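Local structure of allophycocyanin beta-18 subunit apoprotein (Chroococcidiopsis thermalis PCC 7203, 6HRK) at residues A19-T24 / Y58-C63; V26-Q31 / T97-Q102; S64-A69 / D124-Y129; L75-L80 / A131-E136. The protein probably binds a bilin chromophore as an allophycocyanin-type subunit of the phycobilisome, and here, in engineered form, holds biliverdin as a far-red fluorescent biliprotein. The protein carries 18 engineered substitutions. All blocks are in the same frame, centred on the assembly; numbering follows the deposited sequence.

Contact 1: A19-T24 / Y58-C63; sequences AEVVKT and YFLRMC. Engineered in segment 19-24: Val21 (natural residue Ile). Engineered in segment 58-63: Met62 (natural residue Tyr). With BLA (biliverdine IX alpha), chain E.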
# COMPACT_ATOMS: atom_id res chain seq x y z
N ALA A 19 1.07 11.72 -1.17
CA ALA A 19 0.48 12.11 0.11
C ALA A 19 -1.04 11.94 0.15
O ALA A 19 -1.59 11.50 1.16
CB ALA A 19 0.86 13.55 0.45
N GLU A 20 -1.72 12.28 -0.95
CA GLU A 20 -3.18 12.20 -1.02
C GLU A 20 -3.69 10.76 -1.10
O GLU A 20 -4.67 10.42 -0.45
CB GLU A 20 -3.73 12.98 -2.21
CG GLU A 20 -5.22 13.28 -2.13
CD GLU A 20 -5.98 12.99 -3.42
OE1 GLU A 20 -5.48 13.35 -4.51
OE2 GLU A 20 -7.07 12.40 -3.34
N VAL A 21 -3.03 9.93 -1.91
CA VAL A 21 -3.38 8.50 -2.04
C VAL A 21 -3.35 7.79 -0.68
O VAL A 21 -4.23 6.99 -0.39
CB VAL A 21 -2.46 7.77 -3.07
CG1 VAL A 21 -2.57 6.25 -2.96
CG2 VAL A 21 -2.79 8.21 -4.49
N VAL A 22 -2.34 8.10 0.13
CA VAL A 22 -2.23 7.56 1.49
C VAL A 22 -3.39 8.09 2.34
O VAL A 22 -4.22 7.32 2.80
CB VAL A 22 -0.86 7.88 2.15
CG1 VAL A 22 -0.84 7.47 3.62
CG2 VAL A 22 0.27 7.18 1.40
N LYS A 23 -3.45 9.41 2.50
CA LYS A 23 -4.49 10.08 3.30
C LYS A 23 -5.92 9.67 2.92
O LYS A 23 -6.78 9.53 3.80
CB LYS A 23 -4.35 11.61 3.25
CG LYS A 23 -3.53 12.22 4.38
CD LYS A 23 -2.11 11.67 4.47
CE LYS A 23 -1.35 12.24 5.66
NZ LYS A 23 -1.89 11.79 6.98
N THR A 24 -6.17 9.47 1.63
CA THR A 24 -7.45 8.97 1.13
C THR A 24 -7.66 7.50 1.50
O THR A 24 -8.77 7.11 1.88
CB THR A 24 -7.55 9.12 -0.41
OG1 THR A 24 -7.26 10.47 -0.79
CG2 THR A 24 -8.95 8.75 -0.91
N TYR A 58 5.55 3.59 2.86
CA TYR A 58 6.57 2.58 2.50
C TYR A 58 6.05 1.55 1.48
O TYR A 58 6.76 1.21 0.54
CB TYR A 58 7.08 1.80 3.72
CG TYR A 58 8.06 2.52 4.64
CD1 TYR A 58 9.12 3.27 4.13
CD2 TYR A 58 7.95 2.40 6.02
CE1 TYR A 58 10.02 3.90 4.97
CE2 TYR A 58 8.85 3.02 6.87
CZ TYR A 58 9.88 3.78 6.35
OH TYR A 58 10.77 4.39 7.19
N PHE A 59 4.82 1.07 1.68
CA PHE A 59 4.26 0.03 0.81
C PHE A 59 3.94 0.56 -0.59
O PHE A 59 4.24 -0.11 -1.58
CB PHE A 59 3.03 -0.63 1.44
CG PHE A 59 3.35 -1.49 2.64
CD1 PHE A 59 4.24 -2.55 2.53
CD2 PHE A 59 2.75 -1.24 3.87
CE1 PHE A 59 4.54 -3.35 3.63
CE2 PHE A 59 3.05 -2.04 4.98
CZ PHE A 59 3.94 -3.09 4.85
N LEU A 60 3.33 1.74 -0.67
CA LEU A 60 3.10 2.42 -1.96
C LEU A 60 4.42 2.74 -2.68
O LEU A 60 4.51 2.63 -3.90
CB LEU A 60 2.31 3.71 -1.75
CG LEU A 60 1.88 4.51 -2.99
CD1 LEU A 60 0.91 3.72 -3.84
CD2 LEU A 60 1.28 5.84 -2.57
N ARG A 61 5.42 3.16 -1.89
CA ARG A 61 6.78 3.44 -2.38
C ARG A 61 7.38 2.23 -3.08
O ARG A 61 7.91 2.34 -4.19
CB ARG A 61 7.68 3.82 -1.19
CG ARG A 61 8.90 4.62 -1.53
CD ARG A 61 8.60 6.11 -1.55
NE ARG A 61 8.23 6.67 -0.25
CZ ARG A 61 9.05 6.85 0.79
NH1 ARG A 61 10.33 6.49 0.75
NH2 ARG A 61 8.57 7.38 1.92
N MET A 62 7.31 1.08 -2.41
CA MET A 62 7.76 -0.21 -2.95
C MET A 62 7.02 -0.59 -4.24
O MET A 62 7.64 -1.11 -5.17
CB MET A 62 7.55 -1.32 -1.92
CG MET A 62 8.60 -1.39 -0.84
SD MET A 62 8.11 -2.56 0.45
CE MET A 62 9.70 -3.01 1.14
N CYS A 63 5.71 -0.33 -4.27
CA CYS A 63 4.88 -0.64 -5.44
C CYS A 63 5.25 0.21 -6.66
O CYS A 63 5.29 -0.31 -7.78
CB CYS A 63 3.39 -0.48 -5.11
SG CYS A 63 2.72 -1.70 -3.95
CHA BLA E . 6.11 -0.37 13.52
NA BLA E . 6.40 -0.90 10.99
C1A BLA E . 6.81 -0.86 12.28
C2A BLA E . 8.19 -1.43 12.33
C3A BLA E . 8.53 -1.79 11.04
C4A BLA E . 7.36 -1.42 10.18
CMA BLA E . 9.83 -2.41 10.61
CAA BLA E . 9.03 -1.59 13.58
CBA BLA E . 10.25 -0.67 13.60
CGA BLA E . 9.87 0.78 13.39
O1A BLA E . 9.98 1.26 12.25
O2A BLA E . 9.45 1.44 14.37
CHB BLA E . 7.21 -1.62 8.68
NB BLA E . 9.49 -0.53 8.18
C1B BLA E . 8.36 -1.17 7.79
C2B BLA E . 8.36 -1.39 6.40
C3B BLA E . 9.54 -0.87 5.86
C4B BLA E . 10.21 -0.34 7.06
CMB BLA E . 7.26 -2.07 5.63
OB BLA E . 11.52 0.33 7.06
CAB BLA E . 9.96 -0.89 4.40
CBB BLA E . 11.03 0.14 4.09
NC BLA E . 1.40 -0.67 10.12
C1C BLA E . 0.72 -0.87 8.99
C2C BLA E . -0.70 -0.45 9.21
C3C BLA E . -0.46 0.61 10.27
C4C BLA E . 0.65 0.01 11.15
CMC BLA E . -1.38 0.06 7.95
OC BLA E . 1.17 -1.27 7.93
CAC BLA E . -1.72 1.17 10.95
CBC BLA E . -2.37 0.20 11.91
CHD BLA E . 1.46 1.09 11.85
ND BLA E . 3.84 0.28 12.39
C1D BLA E . 2.61 0.74 12.77
C2D BLA E . 2.62 0.97 14.23
C3D BLA E . 3.96 0.54 14.68
C4D BLA E . 4.68 0.12 13.45
CMD BLA E . 1.50 1.48 15.10
CAD BLA E . 4.50 0.54 16.09
CBD BLA E . 4.02 -0.66 16.88
CGD BLA E . 4.54 -0.52 18.29
O1D BLA E . 5.47 -1.27 18.65
O2D BLA E . 4.04 0.36 19.03
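In the buried core of the all-helical bundle, helix 18-32 meets helix 46-69 where Val21 and Val22 receive the branched end of Leu60. The leucine does the reaching: with CG anti to its backbone N (chi1 -176°) it extends across the gap, and its CD2 lies 3.9 Å from Val21 CG1 and 4.3 Å from Val22 CG2. Val21, an engineered replacement for isoleucine, crosses the leucine side chain at about a right angle and meets it methyl to methyl. The backbones stay well apart, Val22 CA to Leu60 CA being 8.2 Å, and Met104 of helix 94-115 touches both Val21 and Leu60. This is the globin-like packing of the phycobilisome proteins, and the helix that carries Leu60 lines the bilin pocket with neighbouring side chains. Tyr58 lays one ring face over the biliverdin end ring, with CE2 3.6 Å from C4B of the pigment and the side-chain carbon CBB over the same face, toward the rim. An alanine here would remove that aromatic lid and is likely to leave the end ring freer to twist. Phe59 turns its ring edge to the pigment carbonyl OC, in plane and 3.6 Å from CE2, while its CZ meets the methyl CMB. The engineered Met62 brings CE to 3.9 Å from the pigment's CAB.

Contact 2: V26-Q31 / T97-Q102; sequences VSQLFQ and TARSIQ. Engineered in segment 26-31: Gln28 (natural residue Leu).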
# COMPACT_ATOMS: atom_id res chain seq x y z
N VAL A 26 -6.19 5.81 4.09
CA VAL A 26 -6.27 5.60 5.55
C VAL A 26 -7.65 6.03 6.06
O VAL A 26 -8.19 5.42 6.98
CB VAL A 26 -5.19 6.35 6.40
CG1 VAL A 26 -4.87 5.55 7.65
CG2 VAL A 26 -3.90 6.63 5.64
N SER A 27 -8.21 7.08 5.45
CA SER A 27 -9.54 7.57 5.79
C SER A 27 -10.62 6.49 5.58
O SER A 27 -11.45 6.27 6.47
CB SER A 27 -9.88 8.82 4.97
OG SER A 27 -11.13 9.37 5.35
N GLN A 28 -10.59 5.83 4.42
CA GLN A 28 -11.55 4.76 4.13
C GLN A 28 -11.24 3.47 4.91
O GLN A 28 -12.14 2.69 5.19
CB GLN A 28 -11.64 4.46 2.63
CG GLN A 28 -13.01 3.94 2.20
CD GLN A 28 -13.04 3.39 0.79
OE1 GLN A 28 -12.79 2.21 0.56
NE2 GLN A 28 -13.38 4.25 -0.17
N LEU A 29 -9.96 3.26 5.24
CA LEU A 29 -9.54 2.14 6.10
C LEU A 29 -10.18 2.21 7.49
O LEU A 29 -10.67 1.20 7.99
CB LEU A 29 -8.01 2.09 6.22
CG LEU A 29 -7.38 0.91 6.96
CD1 LEU A 29 -7.52 -0.38 6.16
CD2 LEU A 29 -5.91 1.19 7.27
N PHE A 30 -10.17 3.40 8.10
CA PHE A 30 -10.76 3.60 9.43
C PHE A 30 -12.29 3.51 9.46
O PHE A 30 -12.86 3.29 10.53
CB PHE A 30 -10.33 4.94 10.05
CG PHE A 30 -8.85 5.09 10.26
CD1 PHE A 30 -8.06 4.03 10.74
CD2 PHE A 30 -8.23 6.32 10.03
CE1 PHE A 30 -6.70 4.20 10.94
CE2 PHE A 30 -6.87 6.48 10.24
CZ PHE A 30 -6.11 5.43 10.70
N GLN A 31 -12.95 3.72 8.33
CA GLN A 31 -14.40 3.45 8.22
C GLN A 31 -14.68 1.96 8.34
O GLN A 31 -15.55 1.54 9.11
CB GLN A 31 -14.98 3.96 6.89
CG GLN A 31 -15.55 5.37 6.93
CD GLN A 31 -16.49 5.64 5.77
OE1 GLN A 31 -16.13 5.46 4.60
NE2 GLN A 31 -17.71 6.07 6.08
N THR A 97 -3.86 -4.29 7.26
CA THR A 97 -2.63 -3.94 6.53
C THR A 97 -2.73 -4.30 5.05
O THR A 97 -2.31 -3.53 4.19
CB THR A 97 -1.39 -4.65 7.14
OG1 THR A 97 -1.33 -4.41 8.55
CG2 THR A 97 -0.10 -4.17 6.49
N ALA A 98 -3.29 -5.48 4.78
CA ALA A 98 -3.54 -5.92 3.41
C ALA A 98 -4.56 -5.02 2.71
O ALA A 98 -4.33 -4.59 1.58
CB ALA A 98 -4.00 -7.37 3.38
N ARG A 99 -5.66 -4.72 3.40
CA ARG A 99 -6.70 -3.82 2.88
C ARG A 99 -6.12 -2.46 2.50
O ARG A 99 -6.40 -1.96 1.42
CB ARG A 99 -7.84 -3.63 3.89
CG ARG A 99 -8.87 -2.55 3.55
CD ARG A 99 -10.18 -3.10 3.01
NE ARG A 99 -10.15 -3.46 1.59
CZ ARG A 99 -10.92 -2.95 0.61
NH1 ARG A 99 -11.84 -2.02 0.85
NH2 ARG A 99 -10.77 -3.39 -0.63
N SER A 100 -5.34 -1.87 3.40
CA SER A 100 -4.76 -0.54 3.17
C SER A 100 -3.96 -0.47 1.87
O SER A 100 -4.04 0.52 1.14
CB SER A 100 -3.88 -0.11 4.36
OG SER A 100 -2.81 -1.02 4.57
N ILE A 101 -3.21 -1.53 1.58
CA ILE A 101 -2.46 -1.66 0.32
C ILE A 101 -3.43 -1.80 -0.86
O ILE A 101 -3.30 -1.10 -1.86
CB ILE A 101 -1.47 -2.85 0.38
CG1 ILE A 101 -0.36 -2.56 1.40
CG2 ILE A 101 -0.84 -3.13 -0.98
CD1 ILE A 101 0.33 -3.80 1.94
N GLN A 102 -4.42 -2.68 -0.72
CA GLN A 102 -5.43 -2.89 -1.77
C GLN A 102 -6.32 -1.66 -2.00
O GLN A 102 -6.82 -1.46 -3.10
CB GLN A 102 -6.29 -4.13 -1.46
CG GLN A 102 -5.54 -5.46 -1.41
CD GLN A 102 -5.21 -6.03 -2.78
OE1 GLN A 102 -5.00 -5.29 -3.74
NE2 GLN A 102 -5.16 -7.35 -2.87
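Ser100, which packs against Leu29 of the facing helix, gives its hydroxyl back to its own helix: OG donates to Thr97 O over 2.6 Å. The hydroxyl comes in from above the carbonyl plane, at a C=O...OG angle of 116°, and the same oxygen also takes a weak backbone bond from Ile101 N. A further weak bond joins Ser100 OG to Pro96 O. In this globin-like bundle, helices 18-32 and 94-115 cross here, their local axes 9.6 Å apart and their directions 138° apart. With the hydroxyl turned back to the preceding turn, the serine's CB is the part that faces Leu29, and CD2 of that leucine rests 3.8 Å from it. The backbones come close at this point, Leu29 CA and Ser100 CA being 6.2 Å apart, where the leucine lies beside a small residue. Leu29 places CG opposite its backbone N (chi1 -174°), which brings its methyls to Arg99 and Ser100. The other methyl, CD1, lies against the aliphatic stem of Arg99, the leucine and arginine side chains sliding past each other in opposite directions. Beyond that stem the arginine chain bends, and its NH1 forms a salt bridge with Glu32, on the same helix as Leu29. A charged group thus closes the outer side of the apolar patch, while Ser100, together with Thr97, touches biliverdin on the inner side. Leu29 CD1 lies 3.7 Å from Arg99 CG.

Contact 3: S64-A69 / D124-Y129; sequences SYAIVA and DEPFDY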
# COMPACT_ATOMS: atom_id res chain seq x y z
N SER A 64 5.50 1.50 -6.46
CA SER A 64 5.92 2.40 -7.55
C SER A 64 7.22 1.94 -8.20
O SER A 64 7.30 1.83 -9.43
CB SER A 64 6.09 3.83 -7.05
OG SER A 64 4.89 4.33 -6.49
N TYR A 65 8.22 1.68 -7.36
CA TYR A 65 9.51 1.14 -7.80
C TYR A 65 9.36 -0.21 -8.49
O TYR A 65 9.98 -0.45 -9.53
CB TYR A 65 10.48 1.02 -6.61
CG TYR A 65 11.75 0.24 -6.89
CD1 TYR A 65 12.56 0.56 -7.98
CD2 TYR A 65 12.13 -0.82 -6.07
CE1 TYR A 65 13.72 -0.16 -8.24
CE2 TYR A 65 13.29 -1.55 -6.33
CZ TYR A 65 14.08 -1.21 -7.41
OH TYR A 65 15.22 -1.93 -7.66
N ALA A 66 8.53 -1.09 -7.92
CA ALA A 66 8.27 -2.41 -8.50
C ALA A 66 7.70 -2.32 -9.92
O ALA A 66 8.09 -3.10 -10.79
CB ALA A 66 7.34 -3.20 -7.60
N ILE A 67 6.78 -1.38 -10.14
CA ILE A 67 6.19 -1.15 -11.47
C ILE A 67 7.23 -0.56 -12.44
O ILE A 67 7.28 -0.97 -13.60
CB ILE A 67 4.94 -0.24 -11.41
CG1 ILE A 67 3.81 -0.94 -10.63
CG2 ILE A 67 4.43 0.12 -12.81
CD1 ILE A 67 2.81 0.02 -10.02
N VAL A 68 8.03 0.39 -11.97
CA VAL A 68 9.11 0.99 -12.78
C VAL A 68 10.21 -0.03 -13.10
O VAL A 68 10.71 -0.07 -14.22
CB VAL A 68 9.71 2.24 -12.10
CG1 VAL A 68 10.99 2.71 -12.80
CG2 VAL A 68 8.69 3.37 -12.09
N ALA A 69 10.56 -0.85 -12.11
CA ALA A 69 11.64 -1.84 -12.26
C ALA A 69 11.30 -3.00 -13.20
O ALA A 69 12.21 -3.68 -13.67
CB ALA A 69 12.05 -2.38 -10.90
N ASP A 124 -1.47 -3.58 -10.76
CA ASP A 124 -1.95 -4.41 -9.64
C ASP A 124 -0.84 -5.24 -8.97
O ASP A 124 -0.82 -5.36 -7.74
CB ASP A 124 -3.05 -5.37 -10.13
CG ASP A 124 -4.32 -4.65 -10.59
OD1 ASP A 124 -4.27 -3.42 -10.85
OD2 ASP A 124 -5.37 -5.32 -10.70
N GLU A 125 0.07 -5.77 -9.78
CA GLU A 125 1.05 -6.79 -9.36
C GLU A 125 1.71 -6.61 -7.97
O GLU A 125 1.55 -7.48 -7.11
CB GLU A 125 2.11 -6.97 -10.46
CG GLU A 125 3.40 -7.65 -10.02
CD GLU A 125 4.31 -8.01 -11.18
OE1 GLU A 125 4.16 -7.47 -12.30
OE2 GLU A 125 5.22 -8.82 -10.93
N PRO A 126 2.45 -5.50 -7.74
CA PRO A 126 3.13 -5.35 -6.44
C PRO A 126 2.22 -5.02 -5.25
O PRO A 126 2.64 -5.18 -4.11
CB PRO A 126 4.10 -4.20 -6.70
CG PRO A 126 3.42 -3.38 -7.74
CD PRO A 126 2.76 -4.38 -8.64
N PHE A 127 0.99 -4.56 -5.53
CA PHE A 127 -0.02 -4.35 -4.48
C PHE A 127 -0.56 -5.71 -4.04
O PHE A 127 -0.63 -5.99 -2.85
CB PHE A 127 -1.17 -3.47 -4.97
CG PHE A 127 -0.78 -2.03 -5.22
CD1 PHE A 127 -0.25 -1.64 -6.44
CD2 PHE A 127 -0.95 -1.07 -4.23
CE1 PHE A 127 0.10 -0.32 -6.68
CE2 PHE A 127 -0.60 0.25 -4.46
CZ PHE A 127 -0.07 0.63 -5.68
N ASP A 128 -0.95 -6.53 -5.02
CA ASP A 128 -1.41 -7.91 -4.77
C ASP A 128 -0.30 -8.84 -4.24
O ASP A 128 -0.60 -9.79 -3.52
CB ASP A 128 -2.02 -8.52 -6.03
CG ASP A 128 -3.33 -7.86 -6.45
OD1 ASP A 128 -4.05 -7.30 -5.59
OD2 ASP A 128 -3.66 -7.92 -7.65
N TYR A 129 0.95 -8.58 -4.62
CA TYR A 129 2.08 -9.40 -4.17
C TYR A 129 2.41 -9.13 -2.70
O TYR A 129 2.49 -10.06 -1.90
CB TYR A 129 3.32 -9.17 -5.04
CG TYR A 129 4.52 -9.97 -4.60
CD1 TYR A 129 4.53 -11.36 -4.70
CD2 TYR A 129 5.65 -9.34 -4.06
CE1 TYR A 129 5.63 -12.10 -4.29
CE2 TYR A 129 6.75 -10.07 -3.65
CZ TYR A 129 6.74 -11.45 -3.77
OH TYR A 129 7.84 -12.17 -3.36
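Pro126 presents its ring to two neighbours on helix 46-69, Ala66 and Ile67, and meets them with neighbouring parts of the ring. The alanine methyl comes up to the CB corner, with Ala66 CB 3.5 Å from Pro126 CB. Ile67 passes across the proline at about a right angle, laying CG1 3.8 Å from Pro126 CG and CD1 a little farther along. It can do so because its CG1 stands anti to the carbonyl carbon (chi1 -65°), which carries the longer branch over to the facing helix. There CD1 continues past the proline to the edge of the Phe127 ring, near the ring plane and 4.3 Å from CE1. One isoleucine therefore crosses a saturated ring and ends at an aromatic rim. The small Ala66 is consistent with the close approach of the backbones, Ala66 CA and Pro126 CA being 6.3 Å apart, while the helix axes lie 9.4 Å from each other at 130°. Pro126 sits in the first turn of helix 125-134, the last helix of the globin-like bundle, and a proline is readily accepted there because no earlier turn needs its missing N-H. Phe127 also touches Ile101 and Met104 of helix 94-115. Charged partners lie farther out, with Asp124 bridged to Lys109 and Asp128 to Lys105. No hydrogen bond spans the two segments, so what joins them is hydrocarbon packing, which depends on shape rather than on polar pairing.

Contact 4: L75-L80 / A131-E136; sequences LDERML and ARVISE. Engineered in segment 75-80: Met79 (natural residue Leu). Engineered in segment 131-136: Ala131 (natural residue Val), Val133 (natural residue Glu).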
# COMPACT_ATOMS: atom_id res chain seq x y z
N LEU A 75 11.32 -6.87 -5.26
CA LEU A 75 11.03 -6.83 -3.82
C LEU A 75 11.49 -8.13 -3.15
O LEU A 75 11.22 -9.22 -3.65
CB LEU A 75 9.53 -6.62 -3.57
CG LEU A 75 8.92 -5.33 -4.12
CD1 LEU A 75 7.40 -5.44 -4.19
CD2 LEU A 75 9.33 -4.13 -3.29
N ASP A 76 12.17 -7.99 -2.01
CA ASP A 76 12.72 -9.13 -1.28
C ASP A 76 11.61 -9.80 -0.47
O ASP A 76 11.01 -9.17 0.41
CB ASP A 76 13.85 -8.66 -0.36
CG ASP A 76 14.69 -9.81 0.19
OD1 ASP A 76 14.85 -10.85 -0.49
OD2 ASP A 76 15.21 -9.67 1.32
N GLU A 77 11.34 -11.08 -0.77
CA GLU A 77 10.27 -11.83 -0.11
C GLU A 77 10.57 -12.12 1.37
O GLU A 77 9.64 -12.21 2.18
CB GLU A 77 9.98 -13.14 -0.86
CG GLU A 77 8.75 -13.90 -0.38
CD GLU A 77 8.31 -14.99 -1.34
OE1 GLU A 77 7.66 -14.65 -2.36
OE2 GLU A 77 8.58 -16.18 -1.08
N ARG A 78 11.85 -12.28 1.71
CA ARG A 78 12.27 -12.45 3.11
C ARG A 78 12.03 -11.19 3.93
O ARG A 78 11.65 -11.27 5.10
CB ARG A 78 13.75 -12.84 3.19
N MET A 79 12.27 -10.03 3.32
CA MET A 79 12.06 -8.73 3.98
C MET A 79 10.58 -8.47 4.25
O MET A 79 10.22 -7.99 5.34
CB MET A 79 12.63 -7.60 3.12
CG MET A 79 12.80 -6.27 3.85
SD MET A 79 12.84 -4.86 2.74
CE MET A 79 14.20 -5.31 1.67
N LEU A 80 9.73 -8.78 3.27
CA LEU A 80 8.27 -8.66 3.42
C LEU A 80 7.72 -9.68 4.41
O LEU A 80 6.81 -9.36 5.19
CB LEU A 80 7.57 -8.79 2.07
CG LEU A 80 7.90 -7.74 1.01
CD1 LEU A 80 7.24 -8.12 -0.31
CD2 LEU A 80 7.48 -6.34 1.44
N ALA A 131 0.47 -7.60 -0.54
CA ALA A 131 -0.73 -8.01 0.20
C ALA A 131 -0.80 -9.52 0.43
O ALA A 131 -1.22 -9.96 1.51
CB ALA A 131 -1.98 -7.54 -0.53
N ARG A 132 -0.38 -10.31 -0.56
CA ARG A 132 -0.36 -11.77 -0.45
C ARG A 132 0.65 -12.28 0.57
O ARG A 132 0.32 -13.15 1.38
CB ARG A 132 -0.07 -12.41 -1.82
N VAL A 133 1.87 -11.74 0.53
CA VAL A 133 2.94 -12.16 1.44
C VAL A 133 2.71 -11.63 2.87
O VAL A 133 3.13 -12.27 3.84
CB VAL A 133 4.34 -11.77 0.90
CG1 VAL A 133 5.45 -12.16 1.87
CG2 VAL A 133 4.58 -12.43 -0.45
N ILE A 134 2.06 -10.48 3.01
CA ILE A 134 1.68 -9.94 4.33
C ILE A 134 0.63 -10.82 5.02
O ILE A 134 0.74 -11.08 6.22
CB ILE A 134 1.21 -8.45 4.23
CG1 ILE A 134 2.42 -7.52 4.05
CG2 ILE A 134 0.40 -8.01 5.45
CD1 ILE A 134 3.24 -7.27 5.30
N SER A 135 -0.37 -11.27 4.26
CA SER A 135 -1.50 -12.03 4.81
C SER A 135 -1.42 -13.55 4.57
O SER A 135 -2.45 -14.22 4.42
CB SER A 135 -2.81 -11.47 4.26
OG SER A 135 -2.87 -11.63 2.85
N GLU A 136 -0.22 -14.10 4.54
CA GLU A 136 -0.01 -15.52 4.38
C GLU A 136 0.14 -16.08 5.77
O GLU A 136 0.70 -15.44 6.62
CB GLU A 136 1.26 -15.82 3.63
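Val133 meets Leu80 through CG1, which lies 4.0 Å from the leucine's CB. The valine, engineered in place of a glutamate, points CG1 away from its own backbone N (chi1 178°), and this branch rests near the root of Leu80 and also 4.2 Å from Glu77 O. Its second methyl, CG2, faces the end of Glu77, 4.3 Å from OE1. That carboxylate oxygen has a polar partner as well, for it is hydrogen-bonded to the hydroxyl of Tyr129, one turn earlier on the valine's own helix. Ile134 adds a lighter touch, its CD1 standing 4.1 Å from Leu80 O. These contacts set the first turn of helix 77-90 against the last turn of helix 125-134 in the globin-like bundle. At the start of helix 77-90, Asp76 holds the N-cap position and its carbonyl O receives Leu80 N, 3.2 Å away. At the end of helix 125-134, Ser135 leaves the helical conformation and turns its OG back to Ala131 O, a 2.7 Å bond with a C=O...OG angle of 149°. The same oxygen takes the serine's backbone N from the opposite face of its plane, so one carbonyl is gripped twice at the helix end. Farther out, Leu80 leans on Ile130 and on the engineered Met62 of helix 46-69, while Ile134 touches Thr97 of helix 94-115.

In the fold
Contacts 1 and 2 supply residues to the biliverdin pocket, whereas the side chains of Leu80 in contact 4 and Phe127 in contact 3 lie about 6 Å and about 12 Å from the pigment. Contacts 1 and 2 share helix 18-32, their centres about 11 Å apart, and meet where Phe59 CG lies 3.9 Å from Ile101 CD1. Helix 46-69 leads from contact 1 to contact 3, joined by Leu60 CD1 and Phe127 CZ at 3.7 Å. Contacts 3 and 4 share helix 125-134, with centres about 12 Å apart. Contacts 2 and 3 lie about 18 Å apart, centre to centre, yet Gln102 NE2 probably hydrogen-bonds Asp128 OD1 at 2.9 Å.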